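Local coordinates for protein rubber oxygenase (PDB 5O1L) that catalyses the oxidative cleavage of carbon-carbon double bonds in poly(cis-1,4-isoprene) rubber, adding dioxygen with the help of one non-covalently bound b-type heme, at residues A[236-241]-A[255-260]; A[355-360]-A[364-369]. One frame throughout, in Å; residues are numbered along the deposited sequence.

How the contacts relate
Contact 1 (236-241 with 255-260) joins two helices consecutive in the chain inside the all-helical catalytic domain, whereas contact 2 (355-360 with 364-369) lies at the surface, where helix 345-362 ends. They follow one another along the sequence, contact 1 closing before contact 2 opens. Their centres are about 22 Å apart; the nearest atoms of the two are still about 7 Å apart, so they do not touch. The centre of contact 1 lies about 12 Å, and that of contact 2 about 29 Å, from the centre of the chain, both on the same side. Neither belongs to the heme site, although the Tyr257 side chain comes within about 11 Å of the heme.

Contact 1: residues A[236-241]-A[255-260]; sequences TFVMRK and EAYLHV
Tyr257 reaches from helix 251-267 across to Val238 and Met239 of helix 224-244, forming a buried helix-helix contact within the all-helical catalytic domain, whose family is placed in the globin clan. The closest CA pair, Met239 and Tyr257, is 8.5 Å apart, and side chains alone bridge this gap. CG of Tyr257 lies anti to the backbone N (chi1 -179°), which extends the ring toward the partner helix. Followed outward, its CB first meets the methyl of Met239 at 3.9 Å (CB to CE). The ring carbons CG and CD2 come next against the same methyl, and the tightest approach is CD2 to CE of Met239, 3.5 Å. Further out, CZ and OH pass to Val238, whose CG1 sits 4.2 Å from CZ. Met239 runs past the tyrosine in the opposite direction, its chain bent at chi2 (58°) and chi3 (63°) so that CE turns back to the ring obliquely. Val238 instead crosses Tyr257 at about a right angle. The buried hydroxyl is satisfied by a hydrogen bond with the hydroxyl of Tyr134 on helix 127-142, linking a third helix to the pair. A leucine here would probably leave the Tyr134 hydroxyl without this mate and open a gap beside Val238. At the far end of the tyrosine, both CB and CG1 of Val238 lie 3.5 Å from its OH.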
loop_
_atom_site.group_PDB
_atom_site.type_symbol
_atom_site.label_atom_id
_atom_site.label_comp_id
_atom_site.label_asym_id
_atom_site.label_seq_id
_atom_site.Cartn_x
_atom_site.Cartn_y
_atom_site.Cartn_z
ATOM N N THR A 236 -3.661 8.226 -2.379
ATOM C CA THR A 236 -4.704 9.176 -2.756
ATOM C C THR A 236 -5.922 8.984 -1.856
ATOM O O THR A 236 -6.595 9.975 -1.498
ATOM C CB THR A 236 -5.121 8.904 -4.224
ATOM O OG1 THR A 236 -3.857 8.878 -4.952
ATOM C CG2 THR A 236 -5.900 10.008 -4.768
ATOM N N PHE A 237 -6.258 7.736 -1.557
ATOM C CA PHE A 237 -7.378 7.450 -0.659
ATOM C C PHE A 237 -7.169 8.000 0.731
ATOM O O PHE A 237 -8.052 8.678 1.290
ATOM C CB PHE A 237 -7.539 5.897 -0.560
ATOM C CG PHE A 237 -8.486 5.448 0.534
ATOM C CD1 PHE A 237 -9.785 5.600 0.391
ATOM C CD2 PHE A 237 -7.963 4.864 1.662
ATOM C CE1 PHE A 237 -10.687 5.112 1.431
ATOM C CE2 PHE A 237 -8.787 4.422 2.690
ATOM C CZ PHE A 237 -10.131 4.549 2.532
ATOM N N VAL A 238 -6.017 7.781 1.326
ATOM C CA VAL A 238 -5.787 8.250 2.688
ATOM C C VAL A 238 -5.861 9.721 2.761
ATOM O O VAL A 238 -6.465 10.262 3.720
ATOM C CB VAL A 238 -4.450 7.701 3.229
ATOM C CG1 VAL A 238 -4.036 8.346 4.536
ATOM C CG2 VAL A 238 -4.571 6.265 3.402
ATOM N N MET A 239 -5.244 10.451 1.828
ATOM C CA MET A 239 -5.319 11.930 1.859
ATOM C C MET A 239 -6.752 12.367 1.735
ATOM O O MET A 239 -7.177 13.312 2.464
ATOM C CB MET A 239 -4.415 12.549 0.794
ATOM C CG MET A 239 -4.404 14.041 0.825
ATOM S SD MET A 239 -3.887 14.738 2.430
ATOM C CE MET A 239 -2.194 14.143 2.552
ATOM N N ARG A 240 -7.510 11.784 0.817
ATOM C CA ARG A 240 -8.910 12.174 0.666
ATOM C C ARG A 240 -9.671 11.990 1.947
ATOM O O ARG A 240 -10.446 12.899 2.382
ATOM C CB ARG A 240 -9.601 11.452 -0.462
ATOM C CG ARG A 240 -11.084 11.764 -0.613
ATOM C CD ARG A 240 -11.699 11.025 -1.810
ATOM N NE ARG A 240 -11.704 9.544 -1.742
ATOM C CZ ARG A 240 -12.567 8.761 -1.107
ATOM N NH1 ARG A 240 -13.577 9.224 -0.372
ATOM N NH2 ARG A 240 -12.400 7.453 -1.183
ATOM N N LYS A 241 -9.523 10.872 2.572
ATOM C CA LYS A 241 -10.291 10.608 3.802
ATOM C C LYS A 241 -9.837 11.496 4.938
ATOM O O LYS A 241 -10.721 12.022 5.699
ATOM C CB LYS A 241 -10.149 9.167 4.207
ATOM C CG LYS A 241 -10.783 8.178 3.297
ATOM C CD LYS A 241 -12.240 8.444 2.939
ATOM C CE LYS A 241 -13.133 8.538 4.179
ATOM N NZ LYS A 241 -14.554 8.653 3.739
ATOM N N GLU A 255 1.762 18.187 0.589
ATOM C CA GLU A 255 2.794 18.043 -0.451
ATOM C C GLU A 255 3.901 17.102 -0.018
ATOM O O GLU A 255 4.425 16.345 -0.836
ATOM C CB GLU A 255 3.365 19.372 -0.825
ATOM C CG GLU A 255 2.362 20.203 -1.565
ATOM C CD GLU A 255 1.835 19.648 -2.815
ATOM O OE1 GLU A 255 2.699 19.163 -3.625
ATOM O OE2 GLU A 255 0.602 19.765 -3.041
ATOM N N ALA A 256 4.265 17.129 1.254
ATOM C CA ALA A 256 5.321 16.249 1.744
ATOM C C ALA A 256 4.863 14.813 1.767
ATOM O O ALA A 256 5.630 13.908 1.408
ATOM C CB ALA A 256 5.720 16.689 3.130
ATOM N N TYR A 257 3.614 14.580 2.160
ATOM C CA TYR A 257 3.035 13.238 2.100
ATOM C C TYR A 257 3.013 12.710 0.670
ATOM O O TYR A 257 3.415 11.549 0.400
ATOM C CB TYR A 257 1.621 13.226 2.729
ATOM C CG TYR A 257 0.917 11.904 2.745
ATOM C CD1 TYR A 257 1.180 11.016 3.716
ATOM C CD2 TYR A 257 0.011 11.544 1.793
ATOM C CE1 TYR A 257 0.507 9.804 3.748
ATOM C CE2 TYR A 257 -0.670 10.345 1.816
ATOM C CZ TYR A 257 -0.382 9.473 2.794
ATOM O OH TYR A 257 -1.027 8.211 2.790
ATOM N N LEU A 258 2.574 13.490 -0.300
ATOM C CA LEU A 258 2.654 13.093 -1.685
ATOM C C LEU A 258 4.076 12.729 -2.090
ATOM O O LEU A 258 4.296 11.711 -2.740
ATOM C CB LEU A 258 2.141 14.207 -2.591
ATOM C CG LEU A 258 2.241 13.937 -4.101
ATOM C CD1 LEU A 258 1.436 12.742 -4.541
ATOM C CD2 LEU A 258 1.718 15.186 -4.801
ATOM N N HIS A 259 5.018 13.539 -1.692
ATOM C CA HIS A 259 6.437 13.304 -2.032
ATOM C C HIS A 259 6.923 11.985 -1.513
ATOM O O HIS A 259 7.612 11.244 -2.226
ATOM C CB HIS A 259 7.290 14.468 -1.588
ATOM C CG HIS A 259 8.671 14.453 -2.145
ATOM N ND1 HIS A 259 8.891 14.589 -3.503
ATOM C CD2 HIS A 259 9.877 14.278 -1.586
ATOM C CE1 HIS A 259 10.218 14.495 -3.721
ATOM N NE2 HIS A 259 10.825 14.356 -2.594
ATOM N N VAL A 260 6.604 11.666 -0.267
ATOM C CA VAL A 260 6.956 10.318 0.248
ATOM C C VAL A 260 6.425 9.242 -0.655
ATOM O O VAL A 260 7.149 8.267 -0.968
ATOM C CB VAL A 260 6.457 10.153 1.684
ATOM C CG1 VAL A 260 6.591 8.720 2.164
ATOM C CG2 VAL A 260 7.100 11.080 2.657
#

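Contact 2: residues A[355-360]-A[364-369]; sequences WPLLVA and GLIPLP
Ala360 O accepts a hydrogen bond from Leu365 N (2.9 Å, N-H...O angle 164°) as the chain leaves helix 345-362. Gly364 makes the turn with positive phi, 78°, a conformation glycine adopts easily, completing a Schellman motif at the helix C-terminus. Beyond it the chain doubles back, and apolar side chains close against the helix. Ile366 holds CG1 between its backbone N and carbonyl carbon (chi1 64°), while CD1, anti to CA, extends the chain to the helix. Ile366 CD1 comes 3.5 Å from Leu357 O. The same CD1 lies 3.9 Å from Ala360 CB, and Ile366 CG1 also packs on that alanine methyl. On the helix, Leu357 is modelled in two conformers; in the one described here CG stands anti to the carbonyl carbon, Leu357 CD2 meets CD1 of Ile366 at 4.1 Å, and the two side chains cross at about a right angle. Pro369 adds a second apolar touch, its CB 4.0 Å from Leu357 CB, and its CG approaches the same carbon. Leu365 lays CB against Ala360 O, 3.5 Å away, beside the bonded N. The contact thus folds the loop back along the last turns of helix 345-362: Pro369 also touches Phe361 there, Leu357 meets Val371 in the same loop, and Leu368 reaches Trp376 on helix 373-393, the next helix in the chain.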
loop_
_atom_site.group_PDB
_atom_site.type_symbol
_atom_site.label_atom_id
_atom_site.label_comp_id
_atom_site.label_asym_id
_atom_site.label_seq_id
_atom_site.Cartn_x
_atom_site.Cartn_y
_atom_site.Cartn_z
ATOM N N TRP A 355 -17.682 11.170 14.834
ATOM C CA TRP A 355 -16.257 11.000 14.566
ATOM C C TRP A 355 -15.607 12.327 14.166
ATOM O O TRP A 355 -14.517 12.606 14.664
ATOM C CB TRP A 355 -15.996 9.942 13.477
ATOM C CG TRP A 355 -14.535 9.696 13.130
ATOM C CD1 TRP A 355 -13.858 10.011 11.954
ATOM C CD2 TRP A 355 -13.596 9.014 13.962
ATOM N NE1 TRP A 355 -12.587 9.598 12.083
ATOM C CE2 TRP A 355 -12.390 8.945 13.267
ATOM C CE3 TRP A 355 -13.685 8.415 15.199
ATOM C CZ2 TRP A 355 -11.251 8.337 13.808
ATOM C CZ3 TRP A 355 -12.509 7.791 15.762
ATOM C CH2 TRP A 355 -11.330 7.809 15.063
ATOM N N PRO A 356 -16.282 13.177 13.384
ATOM C CA PRO A 356 -15.608 14.474 13.075
ATOM C C PRO A 356 -15.430 15.334 14.321
ATOM O O PRO A 356 -14.550 16.192 14.322
ATOM C CB PRO A 356 -16.534 15.114 12.065
ATOM C CG PRO A 356 -17.392 14.037 11.517
ATOM C CD PRO A 356 -17.454 12.936 12.531
ATOM N N LEU A 357 -16.233 15.135 15.360
ATOM C CA LEU A 357 -16.055 15.878 16.604
ATOM C C LEU A 357 -14.856 15.396 17.347
ATOM O O LEU A 357 -14.116 16.200 17.921
ATOM C CB LEU A 357 -17.302 15.816 17.503
ATOM C CG LEU A 357 -18.583 16.340 16.830
ATOM C CD1 LEU A 357 -19.748 15.963 17.697
ATOM C CD2 LEU A 357 -18.394 17.838 16.651
ATOM N N LEU A 358 -14.646 14.084 17.329
ATOM C CA LEU A 358 -13.447 13.537 17.990
ATOM C C LEU A 358 -12.229 14.063 17.260
ATOM O O LEU A 358 -11.252 14.444 17.870
ATOM C CB LEU A 358 -13.458 12.042 17.941
ATOM C CG LEU A 358 -13.993 11.389 19.222
ATOM C CD1 LEU A 358 -15.448 11.593 19.336
ATOM C CD2 LEU A 358 -13.636 9.902 19.348
ATOM N N VAL A 359 -12.284 14.085 15.914
ATOM C CA VAL A 359 -11.145 14.575 15.166
ATOM C C VAL A 359 -10.876 16.041 15.511
ATOM O O VAL A 359 -9.732 16.444 15.771
ATOM C CB VAL A 359 -11.373 14.366 13.651
ATOM C CG1 VAL A 359 -10.255 15.039 12.876
ATOM C CG2 VAL A 359 -11.425 12.830 13.379
ATOM N N ALA A 360 -11.928 16.880 15.482
ATOM C CA ALA A 360 -11.727 18.269 15.832
ATOM C C ALA A 360 -11.175 18.476 17.213
ATOM O O ALA A 360 -10.376 19.346 17.462
ATOM C CB ALA A 360 -13.013 19.032 15.658
ATOM N N GLY A 364 -7.344 20.011 18.414
ATOM C CA GLY A 364 -7.263 21.172 19.272
ATOM C C GLY A 364 -8.219 22.293 18.877
ATOM O O GLY A 364 -8.034 23.421 19.341
ATOM N N LEU A 365 -9.277 21.992 18.138
ATOM C CA LEU A 365 -10.134 23.004 17.625
ATOM C C LEU A 365 -11.389 23.253 18.426
ATOM O O LEU A 365 -12.014 24.320 18.240
ATOM C CB LEU A 365 -10.599 22.610 16.193
ATOM C CG LEU A 365 -9.474 22.444 15.197
ATOM C CD1 LEU A 365 -10.069 21.896 13.888
ATOM C CD2 LEU A 365 -8.749 23.727 15.002
ATOM N N ILE A 366 -11.827 22.286 19.203
ATOM C CA ILE A 366 -13.027 22.418 20.015
ATOM C C ILE A 366 -12.794 21.883 21.381
ATOM O O ILE A 366 -11.942 21.004 21.589
ATOM C CB ILE A 366 -14.273 21.720 19.374
ATOM C CG1 ILE A 366 -14.074 20.176 19.255
ATOM C CG2 ILE A 366 -14.589 22.315 18.019
ATOM C CD1 ILE A 366 -15.243 19.413 18.829
ATOM N N PRO A 367 -13.618 22.311 22.367
ATOM C CA PRO A 367 -13.558 21.669 23.644
ATOM C C PRO A 367 -14.043 20.213 23.558
ATOM O O PRO A 367 -14.688 19.803 22.614
ATOM C CB PRO A 367 -14.572 22.444 24.483
ATOM C CG PRO A 367 -15.130 23.517 23.682
ATOM C CD PRO A 367 -14.552 23.434 22.310
ATOM N N LEU A 368 -13.735 19.431 24.571
ATOM C CA LEU A 368 -14.159 18.077 24.671
ATOM C C LEU A 368 -15.665 17.887 24.373
ATOM O O LEU A 368 -16.507 18.477 25.087
ATOM C CB LEU A 368 -13.886 17.611 26.101
ATOM C CG LEU A 368 -14.305 16.184 26.366
ATOM C CD1 LEU A 368 -13.355 15.263 25.769
ATOM C CD2 LEU A 368 -14.499 15.964 27.865
ATOM N N PRO A 369 -16.031 17.118 23.344
ATOM C CA PRO A 369 -17.378 17.045 22.895
ATOM C C PRO A 369 -18.137 15.968 23.621
ATOM O O PRO A 369 -17.585 14.945 24.000
ATOM C CB PRO A 369 -17.233 16.707 21.390
ATOM C CG PRO A 369 -15.995 15.902 21.317
ATOM C CD PRO A 369 -15.082 16.493 22.365
#